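Long-range contacts in phosphate transporter (Thermotoga maritima MSB8, PDB 6L85), which probably uses a sodium gradient to bring phosphate across the membrane into the cell: residues 19-24 with 102-107; 166-171 with 229-234; 265-270 with 283-288. All coordinates share one frame; numbering follows the deposited sequence.

Contact 1 of 3, residues 19-24 with 102-107; sequences GANDVA and YPVSTT. With NA (sodium ion), chain Q; NA (sodium ion), chain R; PO4 (phosphate ion), chain P.
The carboxamide of Asn21 overlaps the extended backbone of Tyr102 to Val104 and reads it with both polar atoms. Its CG stands anti to the backbone N (chi1 -157°), which carries the group from helix 2-32 across to the other segment. There OD1 takes the N-H of Val104 at 2.9 Å, in the carboxamide plane and on a lone pair. ND2 donates to Tyr102 O over 3.0 Å in a nearly straight bond (168°), approaching that carbonyl from above its plane; Thr98 OG1 is a second partner of ND2. With the carboxamide held this way, its OD1 also binds a sodium ion at 2.6 Å. Val104 O and Asp22 OD1 join it on the metal; the site is completed by Thr347 OG1 and by a water, which also donates to Asn21 O. The sequences GANDVA and YPVSTT belong to signature motifs of the phosphate transporter family, and here they bring sodium and phosphate together. Asp22 turns its other oxygen, OD2, to within 2.5 Å of phosphate O4, and His254 NE2 is hydrogen-bonded to the same OD2. An alanine in place of Asn21 would probably loosen the turn into helix 106-121 and weaken sodium binding, since one metal ligand and both bonds to the loop backbone go with the carboxamide. Beyond Val104, Ser105 is the N-cap of that helix, and its OG gives a hydrogen bond to phosphate O2. Thr106 N and OG1 both donate to O4, while Thr107 N and OG1 both donate to O2, so the anion sits at a helix start whose dipole would help to stabilise its charge. Thr107 OG1 lies 2.5 Å from a second sodium, whose other protein ligands are Asn257, Asp258 and Ile344.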
# COMPACT_ATOMS: atom_id res chain seq x y z
N GLY B 19 -9.72 14.05 12.52
CA GLY B 19 -9.94 12.62 12.64
C GLY B 19 -11.17 12.31 13.48
O GLY B 19 -12.02 11.49 13.10
N ALA B 20 -11.31 13.02 14.61
CA ALA B 20 -12.42 12.81 15.53
C ALA B 20 -13.76 13.08 14.86
O ALA B 20 -14.71 12.28 14.99
CB ALA B 20 -12.26 13.71 16.75
N ASN B 21 -13.88 14.20 14.12
CA ASN B 21 -15.18 14.53 13.54
C ASN B 21 -15.50 13.72 12.31
O ASN B 21 -16.69 13.47 12.03
CB ASN B 21 -15.26 16.02 13.16
CG ASN B 21 -16.70 16.52 13.09
OD1 ASN B 21 -17.33 16.59 12.01
ND2 ASN B 21 -17.25 16.84 14.26
N ASP B 22 -14.50 13.32 11.53
CA ASP B 22 -14.77 12.81 10.20
C ASP B 22 -14.64 11.30 10.04
O ASP B 22 -14.98 10.81 8.95
CB ASP B 22 -13.84 13.46 9.18
CG ASP B 22 -14.18 14.93 8.91
OD1 ASP B 22 -15.13 15.46 9.50
OD2 ASP B 22 -13.47 15.56 8.11
N VAL B 23 -14.15 10.54 11.03
CA VAL B 23 -14.08 9.10 10.79
C VAL B 23 -15.46 8.53 10.43
O VAL B 23 -15.56 7.65 9.55
CB VAL B 23 -13.42 8.36 11.98
CG1 VAL B 23 -14.21 8.55 13.27
CG2 VAL B 23 -13.21 6.87 11.65
N ALA B 24 -16.53 9.09 11.00
CA ALA B 24 -17.89 8.69 10.62
C ALA B 24 -18.12 8.73 9.11
O ALA B 24 -18.79 7.83 8.57
CB ALA B 24 -18.93 9.59 11.31
N TYR B 102 -21.83 16.52 16.73
CA TYR B 102 -22.37 17.02 15.47
C TYR B 102 -21.32 16.94 14.37
O TYR B 102 -20.18 17.40 14.55
CB TYR B 102 -22.86 18.46 15.62
CG TYR B 102 -24.19 18.55 16.35
CD1 TYR B 102 -24.24 18.52 17.74
CD2 TYR B 102 -25.39 18.65 15.66
CE1 TYR B 102 -25.46 18.59 18.42
CE2 TYR B 102 -26.61 18.73 16.32
CZ TYR B 102 -26.63 18.70 17.70
OH TYR B 102 -27.84 18.78 18.37
N PRO B 103 -21.66 16.34 13.22
CA PRO B 103 -20.74 16.32 12.07
C PRO B 103 -20.73 17.68 11.38
O PRO B 103 -21.77 18.15 10.91
CB PRO B 103 -21.35 15.23 11.16
CG PRO B 103 -22.83 15.26 11.50
CD PRO B 103 -22.95 15.70 12.94
N VAL B 104 -19.55 18.31 11.33
CA VAL B 104 -19.34 19.60 10.66
C VAL B 104 -18.21 19.46 9.64
O VAL B 104 -17.44 18.50 9.65
CB VAL B 104 -19.02 20.74 11.66
CG1 VAL B 104 -20.18 20.98 12.60
CG2 VAL B 104 -17.75 20.43 12.46
N SER B 105 -18.08 20.47 8.78
CA SER B 105 -17.01 20.52 7.80
C SER B 105 -15.78 21.20 8.40
O SER B 105 -15.81 22.40 8.70
CB SER B 105 -17.43 21.27 6.54
OG SER B 105 -16.31 21.47 5.69
N THR B 106 -14.69 20.43 8.54
CA THR B 106 -13.40 20.97 8.98
C THR B 106 -12.76 21.79 7.86
O THR B 106 -11.95 22.68 8.15
CB THR B 106 -12.45 19.83 9.43
OG1 THR B 106 -11.98 19.08 8.29
CG2 THR B 106 -13.15 18.86 10.40
N THR B 107 -13.07 21.48 6.60
CA THR B 107 -12.57 22.27 5.49
C THR B 107 -13.20 23.67 5.48
O THR B 107 -12.49 24.69 5.36
CB THR B 107 -12.84 21.53 4.17
OG1 THR B 107 -12.37 20.17 4.26
CG2 THR B 107 -12.20 22.24 2.97
NA NA Q . -17.29 16.26 9.43
NA NA R . -11.39 18.82 2.46
P PO4 P . -14.81 17.93 5.94
O1 PO4 P . -16.31 17.62 5.89
O2 PO4 P . -14.50 19.33 5.47
O3 PO4 P . -14.09 16.93 5.05
O4 PO4 P . -14.31 17.85 7.38
O HOH W 1 -18.38 14.22 10.01
O HOH W 2 -9.53 20.12 2.50

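Contact 2 of 3, residues 166-171 with 229-234; sequences NPKKSS and KDVYDA
Two helix starts lie side by side here, each with an N-capping side chain: Asn166 opens helix 167-194 and Asp230 opens helix 231-258. Lys168 gives up the most surface. Its CG is anti to the carbonyl carbon, and the chain then runs out almost straight (chi2 176°, chi3 173°) alongside the first turn of the other helix before bending at its last torsion. The long methylene arm does the packing: CE lies 3.8 Å from Ala234 CB and also close to the CA of Val231. The ammonium end passes on to the carbonyls that precede the helix, where NZ makes a hydrogen bond to Lys228 O and a weak one, 3.4 Å long, to Lys229 O. These carbonyls would offset part of its charge.

Val231 and Pro167 form the apolar part. CG1 of Val231, anti to its backbone N, reaches CB of Pro167 at 3.7 Å and touches CG and CD of the same ring, the two side chains crossing at about a right angle. This is packing near the surface, the centre of the contact lying about 33 Å from the centre of the chain, and it joins the two helix starts directly. The caps differ in strength: Asn166 OD1 takes Lys169 N only weakly, whereas Asp230 OD2 receives Asp233 N at 3.0 Å through its anti lone pair.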
# COMPACT_ATOMS: atom_id res chain seq x y z
N ASN B 166 -29.29 -14.38 -12.99
CA ASN B 166 -28.52 -15.11 -11.99
C ASN B 166 -27.72 -14.11 -11.16
O ASN B 166 -26.51 -13.95 -11.33
CB ASN B 166 -27.61 -16.13 -12.66
CG ASN B 166 -26.92 -17.04 -11.67
OD1 ASN B 166 -26.91 -16.78 -10.46
ND2 ASN B 166 -26.34 -18.12 -12.17
N PRO B 167 -28.39 -13.41 -10.22
CA PRO B 167 -27.71 -12.30 -9.53
C PRO B 167 -26.46 -12.70 -8.75
O PRO B 167 -25.55 -11.87 -8.62
CB PRO B 167 -28.81 -11.74 -8.61
CG PRO B 167 -30.11 -12.12 -9.33
CD PRO B 167 -29.82 -13.50 -9.87
N LYS B 168 -26.38 -13.93 -8.23
CA LYS B 168 -25.16 -14.38 -7.57
C LYS B 168 -23.96 -14.33 -8.52
O LYS B 168 -22.92 -13.73 -8.22
CB LYS B 168 -25.34 -15.80 -7.05
CG LYS B 168 -26.21 -15.94 -5.84
CD LYS B 168 -26.36 -17.42 -5.52
CE LYS B 168 -27.09 -17.64 -4.22
NZ LYS B 168 -26.59 -18.87 -3.53
N LYS B 169 -24.12 -14.98 -9.68
CA LYS B 169 -23.11 -14.95 -10.73
C LYS B 169 -22.78 -13.53 -11.15
O LYS B 169 -21.61 -13.21 -11.41
CB LYS B 169 -23.63 -15.75 -11.93
CG LYS B 169 -22.59 -16.46 -12.78
CD LYS B 169 -23.27 -17.57 -13.60
CE LYS B 169 -22.45 -18.02 -14.81
NZ LYS B 169 -22.64 -17.13 -16.00
N SER B 170 -23.79 -12.66 -11.21
CA SER B 170 -23.57 -11.28 -11.64
C SER B 170 -22.76 -10.49 -10.60
O SER B 170 -21.94 -9.64 -10.96
CB SER B 170 -24.90 -10.59 -11.91
OG SER B 170 -25.39 -10.91 -13.19
N SER B 171 -23.03 -10.73 -9.31
CA SER B 171 -22.32 -10.02 -8.26
C SER B 171 -20.85 -10.40 -8.28
O SER B 171 -19.97 -9.55 -8.08
CB SER B 171 -22.96 -10.33 -6.90
OG SER B 171 -22.65 -11.65 -6.50
N LYS B 229 -28.06 -19.45 0.86
CA LYS B 229 -28.85 -20.11 -0.17
C LYS B 229 -29.70 -19.10 -0.94
O LYS B 229 -29.71 -19.11 -2.18
CB LYS B 229 -29.73 -21.20 0.45
CG LYS B 229 -28.97 -22.30 1.18
CD LYS B 229 -29.91 -23.45 1.57
CE LYS B 229 -29.14 -24.63 2.17
NZ LYS B 229 -28.59 -24.33 3.53
N ASP B 230 -30.42 -18.23 -0.23
CA ASP B 230 -31.28 -17.27 -0.90
C ASP B 230 -30.46 -16.26 -1.69
O ASP B 230 -29.45 -15.74 -1.21
CB ASP B 230 -32.15 -16.54 0.14
CG ASP B 230 -33.01 -15.47 -0.49
OD1 ASP B 230 -34.00 -15.83 -1.16
OD2 ASP B 230 -32.71 -14.27 -0.33
N VAL B 231 -30.94 -15.94 -2.90
CA VAL B 231 -30.20 -15.09 -3.83
C VAL B 231 -29.92 -13.72 -3.21
O VAL B 231 -28.78 -13.24 -3.20
CB VAL B 231 -30.97 -14.95 -5.15
CG1 VAL B 231 -30.35 -13.85 -6.02
CG2 VAL B 231 -31.02 -16.28 -5.90
N TYR B 232 -30.97 -13.07 -2.69
CA TYR B 232 -30.81 -11.71 -2.20
C TYR B 232 -30.00 -11.68 -0.91
O TYR B 232 -29.18 -10.77 -0.71
CB TYR B 232 -32.18 -11.05 -2.01
CG TYR B 232 -33.02 -11.08 -3.27
CD1 TYR B 232 -32.73 -10.25 -4.35
CD2 TYR B 232 -34.10 -11.95 -3.39
CE1 TYR B 232 -33.51 -10.28 -5.52
CE2 TYR B 232 -34.88 -11.99 -4.54
CZ TYR B 232 -34.58 -11.16 -5.60
OH TYR B 232 -35.37 -11.21 -6.74
N ASP B 233 -30.20 -12.66 -0.04
CA ASP B 233 -29.41 -12.72 1.19
C ASP B 233 -27.93 -12.92 0.87
O ASP B 233 -27.06 -12.31 1.51
CB ASP B 233 -29.96 -13.84 2.08
CG ASP B 233 -29.30 -13.88 3.43
OD1 ASP B 233 -28.98 -12.80 3.98
OD2 ASP B 233 -29.09 -14.99 3.95
N ALA B 234 -27.62 -13.73 -0.15
CA ALA B 234 -26.23 -13.99 -0.53
C ALA B 234 -25.59 -12.74 -1.14
O ALA B 234 -24.44 -12.41 -0.81
CB ALA B 234 -26.16 -15.16 -1.50

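Contact 3 of 3, residues 265-270 with 283-288; sequences PVAAVM and EIPFLA. With LMT (dodecyl-beta-D-maltoside), chain O.
Met270 leaves helix 260-275 with its CB directed toward the start of helix 286-302. CG is anti to the carbonyl carbon (chi1 -63°), and the next torsion is extended (chi2 176°), which sends SD forward until it lies 4.3 Å from the methyl of Ala288. At chi3 (63°) the chain bends, and CE comes up against the CB-CG side of the Pro285 ring, 3.6 Å from its CB. The same methyl reaches Leu287 CB at 4.1 Å. Met270 and Pro285 run past each other, pointing opposite ways.

Ala267 and Ala288, both small, mark the closest approach of the two backbones, with CA atoms 5.7 Å apart. CB of Ala267 meets the other edge of the proline, Pro285 CD, at 3.8 Å, and it also touches Ile284 CD1. CB of Ala288 faces CB of Ala267 at 4.2 Å, with Val266 CG1 reaching the same Ala288 methyl from beside it. The arrangement is a helical hairpin of two successive helices, in which Pro285 stands at the N-cap of the second. The first is kinked at Pro265, whose nitrogen has no hydrogen to give to the turn before.

Farther out, Phe286 points away from helix 260-275, and its CZ lies 3.3 Å from C2 of a bound dodecyl maltoside, with C1 of the detergent at the ring edge and in its plane. Leu204 of the second subunit packs on Leu287 and Glu201 of that subunit on Phe286.

Across the two segments the side chains meet only through carbon and the thioether sulphur, so their cohesion rests on van der Waals contact and on burial of apolar surface, with shape rather than directed bonds deciding the fit.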
# COMPACT_ATOMS: atom_id res chain seq x y z
N PRO B 265 -1.77 25.13 6.86
CA PRO B 265 -1.33 26.19 7.78
C PRO B 265 0.03 25.93 8.38
O PRO B 265 0.87 26.85 8.44
CB PRO B 265 -2.45 26.22 8.84
CG PRO B 265 -3.68 25.73 8.10
CD PRO B 265 -3.12 24.62 7.21
N VAL B 266 0.30 24.68 8.78
CA VAL B 266 1.61 24.34 9.33
C VAL B 266 2.70 24.56 8.29
O VAL B 266 3.77 25.09 8.59
CB VAL B 266 1.63 22.89 9.87
CG1 VAL B 266 3.08 22.48 10.27
CG2 VAL B 266 0.68 22.73 11.05
N ALA B 267 2.46 24.10 7.05
CA ALA B 267 3.44 24.32 5.99
C ALA B 267 3.71 25.81 5.78
O ALA B 267 4.85 26.21 5.51
CB ALA B 267 2.95 23.71 4.67
N ALA B 268 2.68 26.64 5.85
CA ALA B 268 2.91 28.07 5.66
C ALA B 268 3.83 28.60 6.74
O ALA B 268 4.75 29.39 6.46
CB ALA B 268 1.58 28.83 5.62
N VAL B 269 3.63 28.15 7.98
CA VAL B 269 4.53 28.58 9.06
C VAL B 269 5.96 28.08 8.83
O VAL B 269 6.93 28.83 8.99
CB VAL B 269 4.00 28.11 10.43
CG1 VAL B 269 4.98 28.47 11.51
CG2 VAL B 269 2.61 28.75 10.70
N MET B 270 6.10 26.81 8.44
CA MET B 270 7.43 26.26 8.16
C MET B 270 8.11 27.01 7.00
O MET B 270 9.31 27.27 7.05
CB MET B 270 7.34 24.77 7.84
CG MET B 270 6.82 23.93 9.02
SD MET B 270 6.62 22.20 8.58
CE MET B 270 8.34 21.82 8.20
N GLU B 283 6.36 24.01 -2.20
CA GLU B 283 6.60 22.61 -1.92
C GLU B 283 6.19 22.34 -0.47
O GLU B 283 6.73 22.97 0.45
CB GLU B 283 8.07 22.24 -2.15
CG GLU B 283 8.70 22.97 -3.32
CD GLU B 283 10.20 23.19 -3.13
OE1 GLU B 283 10.63 23.50 -1.99
OE2 GLU B 283 10.95 23.06 -4.13
N ILE B 284 5.23 21.45 -0.28
CA ILE B 284 4.75 21.14 1.07
C ILE B 284 5.76 20.25 1.79
O ILE B 284 6.03 19.13 1.33
CB ILE B 284 3.36 20.47 1.03
CG1 ILE B 284 2.34 21.38 0.34
CG2 ILE B 284 2.90 20.14 2.47
CD1 ILE B 284 1.98 22.60 1.17
N PRO B 285 6.33 20.71 2.90
CA PRO B 285 7.30 19.87 3.63
C PRO B 285 6.64 18.61 4.16
O PRO B 285 5.58 18.65 4.80
CB PRO B 285 7.77 20.78 4.78
CG PRO B 285 7.37 22.19 4.37
CD PRO B 285 6.11 22.01 3.56
N PHE B 286 7.28 17.47 3.87
CA PHE B 286 6.69 16.19 4.24
C PHE B 286 6.42 16.10 5.73
O PHE B 286 5.47 15.43 6.14
CB PHE B 286 7.60 15.04 3.78
CG PHE B 286 7.03 14.30 2.61
CD1 PHE B 286 5.78 13.70 2.70
CD2 PHE B 286 7.71 14.24 1.40
CE1 PHE B 286 5.22 13.03 1.63
CE2 PHE B 286 7.16 13.58 0.32
CZ PHE B 286 5.91 12.97 0.44
N LEU B 287 7.23 16.78 6.54
CA LEU B 287 6.95 16.84 7.97
C LEU B 287 5.53 17.33 8.25
O LEU B 287 4.84 16.77 9.11
CB LEU B 287 7.99 17.74 8.64
CG LEU B 287 8.34 17.52 10.11
CD1 LEU B 287 8.22 16.04 10.45
CD2 LEU B 287 9.75 18.02 10.41
N ALA B 288 5.07 18.37 7.52
CA ALA B 288 3.70 18.86 7.68
C ALA B 288 2.68 17.77 7.40
O ALA B 288 1.70 17.61 8.14
CB ALA B 288 3.43 20.06 6.76
C1' LMT O . 7.35 12.44 -4.39
C2' LMT O . 7.48 13.89 -3.98
C3' LMT O . 7.95 14.84 -5.07
C4' LMT O . 8.89 14.18 -6.06
C5' LMT O . 8.36 12.80 -6.42
C6' LMT O . 9.19 12.18 -7.53
O1' LMT O . 7.42 11.65 -3.20
O2' LMT O . 6.22 14.36 -3.55
O3' LMT O . 8.62 15.90 -4.41
O5' LMT O . 8.38 11.99 -5.24
O6' LMT O . 9.34 13.12 -8.59
C1 LMT O . 6.17 11.41 -2.52
C2 LMT O . 6.43 10.32 -1.46
C3 LMT O . 5.32 9.25 -1.59
C4 LMT O . 5.30 8.50 -0.25
C5 LMT O . 4.50 7.20 -0.45
C6 LMT O . 5.04 6.19 0.57
C7 LMT O . 3.94 5.13 0.81
C8 LMT O . 4.04 4.05 -0.30
C9 LMT O . 2.74 3.22 -0.28
C10 LMT O . 2.91 1.98 0.64
C11 LMT O . 1.81 0.97 0.31
C12 LMT O . 1.71 -0.08 1.42

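Contact 1 is the buried one, its centre about 9 Å from the centre of the chain, and the only one of the three built on metal and anion coordination. Contact 2 is a surface contact, where a lysine arm combines apolar packing with bonds to backbone carbonyls. Contact 3 is partly buried and wholly apolar, and it borders the second subunit and a detergent. Contacts 2 and 3 lie on opposite sides of the chain's centre, about 50 Å apart between their centres, yet helices 231-258 and 260-275, one from each, are consecutive. Each includes at least one helix start: 106-121 in contact 1, 167-194 and 231-258 in contact 2, 286-302 in contact 3.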